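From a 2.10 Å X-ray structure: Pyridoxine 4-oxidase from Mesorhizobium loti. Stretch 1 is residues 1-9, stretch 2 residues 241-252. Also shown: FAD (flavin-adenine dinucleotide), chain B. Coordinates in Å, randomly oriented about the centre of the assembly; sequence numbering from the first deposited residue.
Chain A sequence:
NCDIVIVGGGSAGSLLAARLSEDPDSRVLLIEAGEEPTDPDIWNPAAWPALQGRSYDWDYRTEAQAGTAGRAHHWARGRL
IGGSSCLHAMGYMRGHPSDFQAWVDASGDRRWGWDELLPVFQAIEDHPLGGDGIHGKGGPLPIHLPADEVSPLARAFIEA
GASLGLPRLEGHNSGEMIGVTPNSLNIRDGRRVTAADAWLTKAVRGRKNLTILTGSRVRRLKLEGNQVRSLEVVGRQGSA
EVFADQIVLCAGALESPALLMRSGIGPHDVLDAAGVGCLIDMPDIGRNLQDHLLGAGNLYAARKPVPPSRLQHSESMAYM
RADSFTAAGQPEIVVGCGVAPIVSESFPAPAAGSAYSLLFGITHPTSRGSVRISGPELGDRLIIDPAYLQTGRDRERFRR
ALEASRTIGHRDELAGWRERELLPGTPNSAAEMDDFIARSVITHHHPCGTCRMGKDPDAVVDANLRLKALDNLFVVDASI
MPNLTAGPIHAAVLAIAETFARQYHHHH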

# COMPACT_ATOMS: atom_id res chain seq x y z
N ASN A 1 11.42 -19.38 16.34
CA ASN A 1 12.51 -19.31 17.29
C ASN A 1 13.88 -19.17 16.61
O ASN A 1 14.25 -18.08 16.17
CB ASN A 1 12.50 -20.54 18.20
CG ASN A 1 12.14 -20.20 19.63
OD1 ASN A 1 11.54 -19.15 19.89
ND2 ASN A 1 12.52 -21.07 20.56
N CYS A 2 14.59 -20.30 16.50
CA CYS A 2 16.02 -20.32 16.15
C CYS A 2 16.32 -20.20 14.65
O CYS A 2 17.32 -19.60 14.26
CB CYS A 2 16.66 -21.60 16.69
SG CYS A 2 16.06 -22.17 18.32
N ASP A 3 15.49 -20.79 13.81
CA ASP A 3 15.81 -20.85 12.39
C ASP A 3 15.58 -19.52 11.69
O ASP A 3 16.48 -19.00 11.03
CB ASP A 3 15.02 -21.97 11.71
CG ASP A 3 15.70 -23.32 11.81
OD1 ASP A 3 15.03 -24.29 12.23
OD2 ASP A 3 16.90 -23.42 11.45
N ILE A 4 14.37 -18.97 11.80
CA ILE A 4 14.04 -17.72 11.10
C ILE A 4 13.32 -16.75 12.01
O ILE A 4 12.36 -17.12 12.68
CB ILE A 4 13.06 -17.93 9.93
CG1 ILE A 4 13.31 -19.26 9.24
CG2 ILE A 4 13.12 -16.76 8.94
CD1 ILE A 4 12.04 -19.87 8.72
N VAL A 5 13.75 -15.49 12.00
CA VAL A 5 13.03 -14.44 12.71
C VAL A 5 12.40 -13.47 11.71
O VAL A 5 13.09 -12.95 10.83
CB VAL A 5 13.94 -13.69 13.68
CG1 VAL A 5 13.29 -12.39 14.11
CG2 VAL A 5 14.25 -14.55 14.89
N ILE A 6 11.10 -13.23 11.85
CA ILE A 6 10.39 -12.25 11.02
C ILE A 6 10.13 -10.98 11.83
O ILE A 6 9.50 -11.03 12.91
CB ILE A 6 9.04 -12.82 10.49
CG1 ILE A 6 9.28 -14.14 9.73
CG2 ILE A 6 8.33 -11.83 9.60
CD1 ILE A 6 8.00 -14.94 9.50
N VAL A 7 10.60 -9.85 11.32
CA VAL A 7 10.46 -8.58 12.02
C VAL A 7 9.29 -7.80 11.43
O VAL A 7 9.35 -7.31 10.30
CB VAL A 7 11.74 -7.73 11.92
CG1 VAL A 7 11.54 -6.38 12.64
CG2 VAL A 7 12.94 -8.49 12.50
N GLY A 8 8.21 -7.68 12.20
CA GLY A 8 7.02 -6.98 11.73
C GLY A 8 5.91 -7.93 11.34
O GLY A 8 6.04 -8.66 10.35
N GLY A 9 4.81 -7.91 12.10
CA GLY A 9 3.67 -8.78 11.88
C GLY A 9 2.53 -8.12 11.11
O GLY A 9 1.37 -8.19 11.53
N GLU A 241 18.30 -9.73 23.84
CA GLU A 241 18.96 -10.12 22.59
C GLU A 241 18.39 -11.44 22.06
O GLU A 241 18.27 -12.42 22.79
CB GLU A 241 20.46 -10.24 22.81
CG GLU A 241 21.26 -10.59 21.56
CD GLU A 241 22.76 -10.46 21.75
OE1 GLU A 241 23.26 -10.83 22.84
OE2 GLU A 241 23.44 -9.97 20.82
N VAL A 242 18.05 -11.45 20.77
CA VAL A 242 17.42 -12.61 20.16
C VAL A 242 18.29 -13.12 19.02
O VAL A 242 18.75 -12.35 18.17
CB VAL A 242 16.00 -12.27 19.68
CG1 VAL A 242 15.48 -13.30 18.68
CG2 VAL A 242 15.06 -12.16 20.88
N PHE A 243 18.56 -14.42 19.03
CA PHE A 243 19.43 -15.01 18.02
C PHE A 243 18.65 -15.73 16.94
O PHE A 243 17.53 -16.21 17.18
CB PHE A 243 20.42 -15.96 18.69
CG PHE A 243 21.35 -15.27 19.63
CD1 PHE A 243 22.59 -14.83 19.20
CD2 PHE A 243 20.99 -15.05 20.96
CE1 PHE A 243 23.46 -14.17 20.07
CE2 PHE A 243 21.85 -14.40 21.83
CZ PHE A 243 23.08 -13.96 21.38
N ALA A 244 19.23 -15.79 15.74
CA ALA A 244 18.57 -16.37 14.57
C ALA A 244 19.56 -16.74 13.47
O ALA A 244 20.60 -16.10 13.31
CB ALA A 244 17.53 -15.40 14.01
N ASP A 245 19.20 -17.76 12.69
CA ASP A 245 19.97 -18.17 11.53
C ASP A 245 19.63 -17.31 10.30
O ASP A 245 20.51 -16.99 9.49
CB ASP A 245 19.70 -19.64 11.21
CG ASP A 245 20.35 -20.60 12.21
OD1 ASP A 245 21.04 -20.13 13.14
OD2 ASP A 245 20.18 -21.83 12.04
N GLN A 246 18.35 -16.97 10.15
CA GLN A 246 17.90 -16.14 9.02
C GLN A 246 16.99 -15.03 9.55
O GLN A 246 16.20 -15.27 10.46
CB GLN A 246 17.14 -16.98 7.99
CG GLN A 246 17.89 -18.20 7.49
CD GLN A 246 19.06 -17.83 6.60
OE1 GLN A 246 18.97 -16.88 5.82
NE2 GLN A 246 20.16 -18.57 6.71
N ILE A 247 17.10 -13.83 8.98
CA ILE A 247 16.30 -12.69 9.44
C ILE A 247 15.57 -12.09 8.23
O ILE A 247 16.19 -11.76 7.22
CB ILE A 247 17.16 -11.59 10.13
CG1 ILE A 247 17.83 -12.11 11.41
CG2 ILE A 247 16.28 -10.36 10.45
CD1 ILE A 247 19.13 -12.93 11.16
N VAL A 248 14.26 -11.98 8.34
CA VAL A 248 13.45 -11.39 7.29
C VAL A 248 12.82 -10.14 7.85
O VAL A 248 12.16 -10.20 8.89
CB VAL A 248 12.30 -12.33 6.85
CG1 VAL A 248 11.49 -11.71 5.72
CG2 VAL A 248 12.86 -13.68 6.41
N LEU A 249 13.04 -9.01 7.18
CA LEU A 249 12.43 -7.74 7.58
C LEU A 249 11.09 -7.54 6.87
O LEU A 249 11.02 -7.55 5.62
CB LEU A 249 13.34 -6.56 7.24
CG LEU A 249 14.71 -6.53 7.91
CD1 LEU A 249 15.28 -5.11 7.84
CD2 LEU A 249 14.61 -7.00 9.37
N CYS A 250 10.04 -7.34 7.67
CA CYS A 250 8.71 -7.06 7.14
C CYS A 250 8.12 -5.86 7.88
O CYS A 250 6.92 -5.80 8.14
CB CYS A 250 7.81 -8.27 7.34
SG CYS A 250 8.38 -9.77 6.47
N ALA A 251 8.98 -4.91 8.23
CA ALA A 251 8.56 -3.74 8.98
C ALA A 251 7.91 -2.64 8.10
O ALA A 251 7.47 -1.61 8.62
CB ALA A 251 9.74 -3.17 9.75
N GLY A 252 7.83 -2.86 6.79
CA GLY A 252 7.14 -1.91 5.93
C GLY A 252 7.99 -0.77 5.37
O GLY A 252 9.16 -0.62 5.71
PA FAD B . 2.65 -3.24 7.13
O1A FAD B . 1.41 -4.06 6.80
O2A FAD B . 2.48 -1.78 7.45
O5B FAD B . 3.39 -3.98 8.37
C5B FAD B . 4.45 -3.41 9.14
C4B FAD B . 4.35 -4.09 10.50
O4B FAD B . 5.62 -4.14 11.15
C3B FAD B . 3.42 -3.31 11.42
O3B FAD B . 2.57 -4.29 12.05
C2B FAD B . 4.34 -2.63 12.43
O2B FAD B . 3.70 -2.48 13.71
C1B FAD B . 5.53 -3.59 12.48
N9A FAD B . 6.84 -2.96 12.80
C8A FAD B . 7.33 -1.80 12.29
N7A FAD B . 8.57 -1.55 12.79
C5A FAD B . 8.90 -2.56 13.64
C6A FAD B . 10.07 -2.91 14.49
N6A FAD B . 11.18 -2.10 14.54
N1A FAD B . 10.00 -4.06 15.21
C2A FAD B . 8.92 -4.87 15.17
N3A FAD B . 7.83 -4.60 14.41
C4A FAD B . 7.76 -3.48 13.63
N1 FAD B . -3.75 -1.24 0.09
C2 FAD B . -4.59 -1.81 -0.78
O2 FAD B . -4.12 -2.58 -1.65
N3 FAD B . -5.92 -1.56 -0.78
C4 FAD B . -6.49 -0.74 0.11
O4 FAD B . -7.73 -0.50 0.10
C4X FAD B . -5.62 -0.07 1.11
N5 FAD B . -6.11 0.78 2.04
C5X FAD B . -5.29 1.36 2.95
C6 FAD B . -5.81 2.23 3.91
C7 FAD B . -4.97 2.82 4.85
C7M FAD B . -5.55 3.76 5.88
C8 FAD B . -3.51 2.52 4.84
C8M FAD B . -2.61 3.16 5.86
C9 FAD B . -2.99 1.64 3.89
C9A FAD B . -3.83 1.06 2.94
N10 FAD B . -3.31 0.19 1.98
C10 FAD B . -4.18 -0.40 1.05
C1' FAD B . -1.87 -0.11 1.95
C2' FAD B . -1.54 -1.49 2.49
O2' FAD B . -2.25 -1.73 3.71
C3' FAD B . -0.03 -1.52 2.72
O3' FAD B . 0.63 -1.10 1.52
C4' FAD B . 0.45 -2.91 3.12
O4' FAD B . -0.28 -3.31 4.29
C5' FAD B . 1.96 -2.93 3.38
O5' FAD B . 2.26 -4.09 4.15
P FAD B . 3.75 -4.31 4.70
O1P FAD B . 3.94 -5.76 5.14
O2P FAD B . 4.74 -3.70 3.74
O3P FAD B . 3.77 -3.35 5.98

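What holds the two stretches together most firmly? The answer is a ladder of backbone hydrogen bonds between strand 4-7 and strand 246-249, which run parallel, with their axes 4.7 Å apart at closest approach and inclined by 17°. The core of the ladder is nearly straight: Val5 N donates to Gln246 O (2.9 Å), Val248 N donates to Val5 O (2.9 Å) and Val7 N donates to Val248 O (2.9 Å), each with an N-H...O angle of 166° or more. Val5 and Val7 therefore turn their amides and carbonyls to the neighbouring strand, as alternate residues do in parallel pairing. The intervening residues add CA-H...O contacts to the same acceptors, from Ile4 CA to Gln246 O (3.3 Å) and from Ile6 CA to Val248 O (3.4 Å).

How does the pairing change at its ends? At the near end, Asp245 N, just before its strand, donates to Cys2 O (3.1 Å), and Gln246 N, at the first residue of that strand, donates to Asp3 O (2.9 Å), so two successive amides of one stretch meet two successive carbonyls of the other. The second of these is the most bent of the hydrogen bonds, at 135°. At the far end Cys250 N donates to Val7 O at 2.7 Å, the shortest hydrogen bond of the set. Ala251 N also lies near that carbonyl, 3.2 Å from Val7 O, but its angle is too poor for a hydrogen bond.

Does charge help the contact? Here it does not: Asp3 OD2 and Asp245 OD2 approach to 3.7 Å, placing two acidic groups close together. Asp3 OD1 is hydrogen-bonded elsewhere in the structure. The backbone pairing on this side thus holds despite the proximity of like charges.

How do the side chains pack around the ladder? Val5, Val7, Ile247 and Leu249 share one face of the sheet. On it, Val7 CG2 lies 3.8 Å from Leu249 CD2 and 4.3 Å from Ile247 CG2, so this one methyl touches two neighbours. Val5 CG2 reaches back to Ala244 CB (3.5 Å) and Val242 CG1 (4.2 Å), carrying the apolar packing beyond the paired strands. On the other face, Ile4 CG2 meets Val248 CG2 at 4.0 Å, while Ile6 CG2 approaches Cys250 SG at 3.7 Å.

Why does the contact close with glycine at Gly8? Gly8 CA is 4.5 Å from Ala251 CA, and an ideal CB on Gly8 would lie 2.5 Å from Cys250 O, a clash. The backbone angles alone, 104°/113°, would also jam such an atom against the preceding carbonyl. The bare backbone leaves room for the cofactor as well, with Gly8 CA 3.2 Å from FAD O4B. Cys250 O and Ala251 O each approach FAD C5B to 3.6 Å, so the ends of both stretches meet at the bound dinucleotide.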